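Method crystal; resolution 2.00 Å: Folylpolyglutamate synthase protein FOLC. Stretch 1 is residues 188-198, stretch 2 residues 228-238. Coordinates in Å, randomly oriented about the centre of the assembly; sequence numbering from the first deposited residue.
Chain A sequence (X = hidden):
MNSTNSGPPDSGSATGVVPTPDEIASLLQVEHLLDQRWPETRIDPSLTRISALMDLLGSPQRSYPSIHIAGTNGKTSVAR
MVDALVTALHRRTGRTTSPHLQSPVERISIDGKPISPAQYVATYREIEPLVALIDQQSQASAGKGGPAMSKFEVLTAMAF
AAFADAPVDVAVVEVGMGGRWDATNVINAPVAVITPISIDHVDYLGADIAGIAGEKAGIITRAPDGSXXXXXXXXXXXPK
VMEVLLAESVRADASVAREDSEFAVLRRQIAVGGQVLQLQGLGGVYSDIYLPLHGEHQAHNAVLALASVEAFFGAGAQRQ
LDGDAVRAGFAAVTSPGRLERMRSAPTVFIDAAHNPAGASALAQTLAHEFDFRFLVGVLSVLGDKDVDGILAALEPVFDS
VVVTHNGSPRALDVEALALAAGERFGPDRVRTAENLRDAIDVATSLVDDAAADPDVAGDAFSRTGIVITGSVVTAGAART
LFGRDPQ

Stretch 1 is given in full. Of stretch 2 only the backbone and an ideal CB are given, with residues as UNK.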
ATOM      1  N   ASN A 188       8.361  -6.313  17.542  1.00 42.67           N
ATOM      2  CA  ASN A 188       7.530  -6.686  18.675  1.00 44.03           C
ATOM      3  C   ASN A 188       6.475  -5.584  18.879  1.00 43.70           C
ATOM      4  O   ASN A 188       6.297  -5.109  19.977  1.00 44.18           O
ATOM      5  CB  ASN A 188       8.431  -6.839  19.912  1.00 44.61           C
ATOM      6  CG  ASN A 188       7.736  -7.496  21.096  1.00 51.76           C
ATOM      7  OD1 ASN A 188       6.784  -8.268  20.942  1.00 59.17           O
ATOM      8  ND2 ASN A 188       8.229  -7.209  22.294  1.00 55.56           N
ATOM      9  N   ALA A 189       5.760  -5.192  17.826  1.00 42.03           N
ATOM     10  CA  ALA A 189       4.914  -4.023  17.898  1.00 40.45           C
ATOM     11  C   ALA A 189       3.795  -4.169  18.936  1.00 41.42           C
ATOM     12  O   ALA A 189       3.145  -5.232  19.017  1.00 40.25           O
ATOM     13  CB  ALA A 189       4.348  -3.716  16.552  1.00 40.02           C
ATOM     14  N   PRO A 190       3.542  -3.087  19.706  1.00 41.34           N
ATOM     15  CA  PRO A 190       2.419  -3.172  20.682  1.00 42.43           C
ATOM     16  C   PRO A 190       1.025  -3.156  19.977  1.00 42.65           C
ATOM     17  O   PRO A 190       0.002  -3.509  20.594  1.00 42.66           O
ATOM     18  CB  PRO A 190       2.606  -1.929  21.551  1.00 41.72           C
ATOM     19  CG  PRO A 190       3.453  -0.958  20.682  1.00 42.65           C
ATOM     20  CD  PRO A 190       4.315  -1.821  19.814  1.00 40.90           C
ATOM     21  N   VAL A 191       0.985  -2.726  18.722  1.00 40.71           N
ATOM     22  CA  VAL A 191      -0.266  -2.762  17.960  1.00 40.73           C
ATOM     23  C   VAL A 191       0.058  -3.394  16.596  1.00 40.69           C
ATOM     24  O   VAL A 191       0.957  -2.925  15.879  1.00 42.24           O
ATOM     25  CB  VAL A 191      -0.869  -1.375  17.693  1.00 40.56           C
ATOM     26  CG1 VAL A 191      -2.099  -1.531  16.844  1.00 40.62           C
ATOM     27  CG2 VAL A 191      -1.263  -0.690  19.032  1.00 41.42           C
ATOM     28  N   ALA A 192      -0.639  -4.469  16.267  1.00 40.13           N
ATOM     29  CA  ALA A 192      -0.483  -5.165  14.989  1.00 40.91           C
ATOM     30  C   ALA A 192      -1.809  -5.063  14.238  1.00 40.78           C
ATOM     31  O   ALA A 192      -2.873  -5.356  14.771  1.00 43.31           O
ATOM     32  CB  ALA A 192      -0.121  -6.648  15.235  1.00 40.41           C
ATOM     33  N   VAL A 193      -1.761  -4.656  12.991  1.00 40.23           N
ATOM     34  CA  VAL A 193      -2.953  -4.386  12.283  1.00 39.04           C
ATOM     35  C   VAL A 193      -3.000  -5.341  11.138  1.00 38.79           C
ATOM     36  O   VAL A 193      -1.977  -5.493  10.408  1.00 38.73           O
ATOM     37  CB  VAL A 193      -2.874  -2.959  11.733  1.00 39.77           C
ATOM     38  CG1 VAL A 193      -4.124  -2.577  10.926  1.00 38.42           C
ATOM     39  CG2 VAL A 193      -2.620  -1.946  12.889  1.00 38.51           C
ATOM     40  N   ILE A 194      -4.161  -5.967  10.928  1.00 38.28           N
ATOM     41  CA  ILE A 194      -4.305  -6.909   9.787  1.00 38.62           C
ATOM     42  C   ILE A 194      -5.440  -6.426   8.883  1.00 39.81           C
ATOM     43  O   ILE A 194      -6.603  -6.546   9.219  1.00 40.63           O
ATOM     44  CB  ILE A 194      -4.632  -8.371  10.233  1.00 39.55           C
ATOM     45  CG1 ILE A 194      -3.729  -8.811  11.397  1.00 37.01           C
ATOM     46  CG2 ILE A 194      -4.512  -9.374   8.972  1.00 39.39           C
ATOM     47  CD1 ILE A 194      -2.221  -8.956  11.065  1.00 38.22           C
ATOM     48  N   THR A 195      -5.094  -5.877   7.734  1.00 39.37           N
ATOM     49  CA  THR A 195      -6.054  -5.460   6.766  1.00 39.02           C
ATOM     50  C   THR A 195      -6.615  -6.662   5.982  1.00 39.84           C
ATOM     51  O   THR A 195      -6.125  -7.806   6.111  1.00 40.21           O
ATOM     52  CB  THR A 195      -5.405  -4.422   5.804  1.00 38.64           C
ATOM     53  OG1 THR A 195      -4.595  -5.088   4.823  1.00 41.27           O
ATOM     54  CG2 THR A 195      -4.531  -3.391   6.532  1.00 38.65           C
ATOM     55  N   PRO A 196      -7.618  -6.415   5.137  1.00 39.78           N
ATOM     56  CA  PRO A 196      -8.258  -7.562   4.463  1.00 40.90           C
ATOM     57  C   PRO A 196      -7.289  -8.420   3.704  1.00 40.26           C
ATOM     58  O   PRO A 196      -6.465  -7.923   2.961  1.00 40.85           O
ATOM     59  CB  PRO A 196      -9.255  -6.907   3.500  1.00 40.46           C
ATOM     60  CG  PRO A 196      -9.673  -5.578   4.349  1.00 40.86           C
ATOM     61  CD  PRO A 196      -8.256  -5.133   4.778  1.00 40.61           C
ATOM     62  N   ILE A 197      -7.462  -9.728   3.843  1.00 41.35           N
ATOM     63  CA  ILE A 197      -6.602 -10.705   3.178  1.00 40.79           C
ATOM     64  C   ILE A 197      -7.325 -11.388   1.992  1.00 41.24           C
ATOM     65  O   ILE A 197      -8.496 -11.769   2.106  1.00 41.47           O
ATOM     66  CB  ILE A 197      -6.125 -11.731   4.229  1.00 40.98           C
ATOM     67  CG1 ILE A 197      -5.201 -11.026   5.243  1.00 40.56           C
ATOM     68  CG2 ILE A 197      -5.448 -12.915   3.557  1.00 39.59           C
ATOM     69  CD1 ILE A 197      -4.988 -11.844   6.528  1.00 39.33           C
ATOM     70  N   SER A 198      -6.641 -11.557   0.861  1.00 40.02           N
ATOM     71  CA  SER A 198      -7.188 -12.271  -0.306  1.00 41.25           C
ATOM     72  C   SER A 198      -5.989 -12.679  -1.130  1.00 40.93           C
ATOM     73  O   SER A 198      -4.893 -12.716  -0.604  1.00 43.08           O
ATOM     74  CB  SER A 198      -8.149 -11.402  -1.115  1.00 40.54           C
ATOM     75  OG  SER A 198      -7.460 -10.261  -1.569  1.00 42.82           O
ATOM     76  N   UNK A 228       1.785  -3.597  28.575  1.00 60.98           N
ATOM     77  CA  UNK A 228       0.452  -4.051  28.217  1.00 59.64           C
ATOM     78  C   UNK A 228       0.568  -5.131  27.145  1.00 57.88           C
ATOM     79  O   UNK A 228       1.557  -5.126  26.396  1.00 58.14           O
ATOM     80  CB  UNK A 228      -0.413  -2.886  27.731  1.00 59.64           C
ATOM     81  N   UNK A 229      -0.409  -6.044  27.073  1.00 55.53           N
ATOM     82  CA  UNK A 229      -0.437  -7.059  26.022  1.00 53.82           C
ATOM     83  C   UNK A 229      -0.578  -6.414  24.638  1.00 51.35           C
ATOM     84  O   UNK A 229      -1.146  -5.328  24.488  1.00 49.18           O
ATOM     85  CB  UNK A 229      -1.584  -8.042  26.266  1.00 53.82           C
ATOM     86  N   UNK A 230      -0.060  -7.118  23.634  1.00 49.31           N
ATOM     87  CA  UNK A 230      -0.156  -6.672  22.246  1.00 47.66           C
ATOM     88  C   UNK A 230      -1.629  -6.570  21.889  1.00 46.19           C
ATOM     89  O   UNK A 230      -2.465  -7.299  22.446  1.00 46.45           O
ATOM     90  CB  UNK A 230       0.578  -7.622  21.297  1.00 47.66           C
ATOM     91  N   UNK A 231      -1.974  -5.649  21.002  1.00 44.93           N
ATOM     92  CA  UNK A 231      -3.351  -5.572  20.525  1.00 42.91           C
ATOM     93  C   UNK A 231      -3.325  -5.884  19.049  1.00 42.16           C
ATOM     94  O   UNK A 231      -2.567  -5.238  18.338  1.00 43.26           O
ATOM     95  CB  UNK A 231      -3.978  -4.203  20.796  1.00 42.91           C
ATOM     96  N   UNK A 232      -4.155  -6.825  18.594  1.00 39.77           N
ATOM     97  CA  UNK A 232      -4.336  -7.114  17.185  1.00 40.03           C
ATOM     98  C   UNK A 232      -5.641  -6.441  16.746  1.00 39.31           C
ATOM     99  O   UNK A 232      -6.728  -6.679  17.319  1.00 38.79           O
ATOM    100  CB  UNK A 232      -4.359  -8.621  16.921  1.00 40.03           C
ATOM    101  N   UNK A 233      -5.536  -5.586  15.751  1.00 38.98           N
ATOM    102  CA  UNK A 233      -6.691  -4.868  15.231  1.00 39.22           C
ATOM    103  C   UNK A 233      -6.978  -5.375  13.816  1.00 38.35           C
ATOM    104  O   UNK A 233      -6.160  -5.234  12.931  1.00 40.18           O
ATOM    105  CB  UNK A 233      -6.452  -3.357  15.239  1.00 39.22           C
ATOM    106  N   UNK A 234      -8.143  -5.958  13.608  1.00 38.70           N
ATOM    107  CA  UNK A 234      -8.335  -6.738  12.424  1.00 38.53           C
ATOM    108  C   UNK A 234      -9.473  -6.200  11.562  1.00 38.82           C
ATOM    109  O   UNK A 234     -10.597  -5.979  12.054  1.00 39.08           O
ATOM    110  CB  UNK A 234      -8.598  -8.196  12.804  1.00 38.53           C
ATOM    111  N   UNK A 235      -9.194  -5.981  10.280  1.00 38.43           N
ATOM    112  CA  UNK A 235     -10.228  -5.530   9.360  1.00 39.64           C
ATOM    113  C   UNK A 235     -11.160  -6.693   8.976  1.00 40.42           C
ATOM    114  O   UNK A 235     -11.069  -7.797   9.535  1.00 40.94           O
ATOM    115  CB  UNK A 235      -9.592  -4.918   8.110  1.00 39.64           C
ATOM    116  N   UNK A 236     -12.021  -6.465   7.986  1.00 41.93           N
ATOM    117  CA  UNK A 236     -12.989  -7.488   7.523  1.00 44.80           C
ATOM    118  C   UNK A 236     -12.266  -8.668   6.904  1.00 43.72           C
ATOM    119  O   UNK A 236     -11.418  -8.453   6.063  1.00 42.81           O
ATOM    120  CB  UNK A 236     -13.969  -6.894   6.510  1.00 44.80           C
ATOM    121  N   UNK A 237     -12.603  -9.917   7.267  1.00 44.42           N
ATOM    122  CA  UNK A 237     -11.879 -11.082   6.740  1.00 42.91           C
ATOM    123  C   UNK A 237     -12.897 -12.146   6.394  1.00 45.20           C
ATOM    124  O   UNK A 237     -14.018 -12.100   6.895  1.00 44.18           O
ATOM    125  CB  UNK A 237     -10.852 -11.613   7.742  1.00 42.91           C
ATOM    126  N   UNK A 238     -12.539 -13.123   5.564  1.00 45.77           N
ATOM    127  CA  UNK A 238     -13.410 -14.317   5.425  1.00 44.93           C
ATOM    128  C   UNK A 238     -13.233 -15.231   6.624  1.00 45.78           C
ATOM    129  O   UNK A 238     -12.201 -15.182   7.298  1.00 45.15           O
ATOM    130  CB  UNK A 238     -13.098 -15.080   4.136  1.00 44.93           C
TER

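Position 228 has nothing of stretch 1 within 5.5 Å of its ideal CB, and its phi of -54° permits a proline; many residues would fit, and P228 is deposited. At 229 the CB points away, so a polar residue is one reasonable choice. It is D229, whose backbone O takes a hydrogen bond from water 2, which also donates to P190 O.

Position 230 points sideways, its CB 4.2 Å from both A189 O and P190 O. A small side chain, possibly one with a polar atom, would suit. T230 is found: its CG2 lies 3.5 Å from A189 O, while OG1 accepts from water 1, which also donates to N188 O.

From 231 to 234 the backbone runs parallel to strand 191-194. Hydrogen bonds alternate: the N of 231 gives to P190 O and its O accepts from A192 N; the N of 233 gives to A192 O and its O accepts from I194 N. Because 231 and 233 each give an N-H, proline is ruled out there; beyond that the pattern asks only for extended geometry, which beta-branched residues favour. At 231 the CB shares a face with V191 and V193, 4.8 Å from V191 CG2; valine, isoleucine or threonine would serve, and V231 is there with chi1 t.

The CB of 232 joins the face of A192 and I194, 4.2 Å from A192 O. Small or apolar residues are both plausible; the deposited A232 pairs alanine with alanine.

Position 233 returns to the valine face, its CB 5.0 Å from V191 CG1. A branched apolar residue suits, and V233 brings CG2 to 4.0 Å from V191 CG1. Paired with I194, position 234 invites a longer apolar chain; I234 CG1 meets I194 CG1 loosely, at 4.4 Å.

At 235 an ideal CB would point toward stretch 1 and sit 3.6 Å from both I194 O and P196 CD, so glycine or alanine is the natural guess. G235 carries no side chain, and G235 N completes the ladder to I194 O (2.9 Å).

Position 236 points sideways and tolerates long polar chains; R236 leads its end away.

At 237 the CB is distant, but stretch 1 offers T195 O as acceptor and I197 N as donor. A long amide can answer both: Q237 NE2 donates to T195 O at 3.0 Å, and Q237 OE1 accepts from I197 N at 3.0 Å.

The CB of 238 has nothing of stretch 1 within 5.5 Å; right before a helix, serine, threonine, aspartate or asparagine would suit, though many would fit. It is V238, whose N donates to water 3.

Stretch 2, residues 228-238: PDTVAVIGRQV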
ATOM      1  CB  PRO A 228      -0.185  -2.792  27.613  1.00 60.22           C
ATOM      2  CG  PRO A 228       0.693  -1.654  28.053  1.00 61.37           C
ATOM      3  CD  PRO A 228       2.054  -2.238  28.079  1.00 61.04           C
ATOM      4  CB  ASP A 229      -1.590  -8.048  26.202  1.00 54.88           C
ATOM      5  CG  ASP A 229      -1.334  -9.075  27.313  1.00 59.99           C
ATOM      6  OD1 ASP A 229      -0.183  -9.586  27.444  1.00 64.27           O
ATOM      7  OD2 ASP A 229      -2.312  -9.405  28.025  1.00 62.46           O
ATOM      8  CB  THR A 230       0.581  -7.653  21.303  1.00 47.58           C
ATOM      9  OG1 THR A 230       1.988  -7.606  21.591  1.00 50.89           O
ATOM     10  CG2 THR A 230       0.379  -7.285  19.798  1.00 44.43           C
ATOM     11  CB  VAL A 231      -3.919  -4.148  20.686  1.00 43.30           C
ATOM     12  CG1 VAL A 231      -5.311  -4.090  20.173  1.00 41.33           C
ATOM     13  CG2 VAL A 231      -3.896  -3.711  22.125  1.00 44.18           C
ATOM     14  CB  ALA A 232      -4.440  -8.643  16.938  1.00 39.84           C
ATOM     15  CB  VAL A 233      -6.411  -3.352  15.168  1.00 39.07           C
ATOM     16  CG1 VAL A 233      -7.691  -2.594  14.823  1.00 37.80           C
ATOM     17  CG2 VAL A 233      -5.887  -2.881  16.533  1.00 40.34           C
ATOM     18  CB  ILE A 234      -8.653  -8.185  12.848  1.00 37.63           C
ATOM     19  CG1 ILE A 234      -7.467  -8.741  13.635  1.00 37.35           C
ATOM     20  CG2 ILE A 234      -8.780  -9.044  11.614  1.00 36.05           C
ATOM     21  CD1 ILE A 234      -7.746 -10.159  14.267  1.00 39.51           C
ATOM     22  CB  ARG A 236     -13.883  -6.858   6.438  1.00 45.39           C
ATOM     23  CG  ARG A 236     -15.139  -6.258   7.014  1.00 49.86           C
ATOM     24  CD  ARG A 236     -15.925  -5.344   6.044  1.00 55.17           C
ATOM     25  NE  ARG A 236     -17.113  -4.845   6.763  1.00 59.82           N
ATOM     26  CZ  ARG A 236     -18.246  -4.405   6.200  1.00 59.23           C
ATOM     27  NH1 ARG A 236     -18.363  -4.368   4.874  1.00 58.97           N
ATOM     28  NH2 ARG A 236     -19.256  -3.986   6.968  1.00 56.45           N
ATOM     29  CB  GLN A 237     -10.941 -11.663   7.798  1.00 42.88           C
ATOM     30  CG  GLN A 237      -9.936 -10.694   8.431  1.00 40.37           C
ATOM     31  CD  GLN A 237      -8.921 -10.175   7.424  1.00 43.90           C
ATOM     32  OE1 GLN A 237      -8.798 -10.702   6.295  1.00 43.00           O
ATOM     33  NE2 GLN A 237      -8.183  -9.145   7.817  1.00 39.82           N
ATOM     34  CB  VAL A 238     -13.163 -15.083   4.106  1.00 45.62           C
ATOM     35  CG1 VAL A 238     -13.442 -14.188   2.897  1.00 45.23           C
ATOM     36  CG2 VAL A 238     -11.769 -15.613   4.051  1.00 45.57           C
TER
HETATM   37  O   HOH W   1       4.172  -5.925  22.003  1.00 45.86           O
HETATM   38  O   HOH W   2      -0.149  -3.222  23.282  1.00 48.49           O
HETATM   39  O   HOH W   3      -9.928 -12.557   4.431  1.00 36.55           O
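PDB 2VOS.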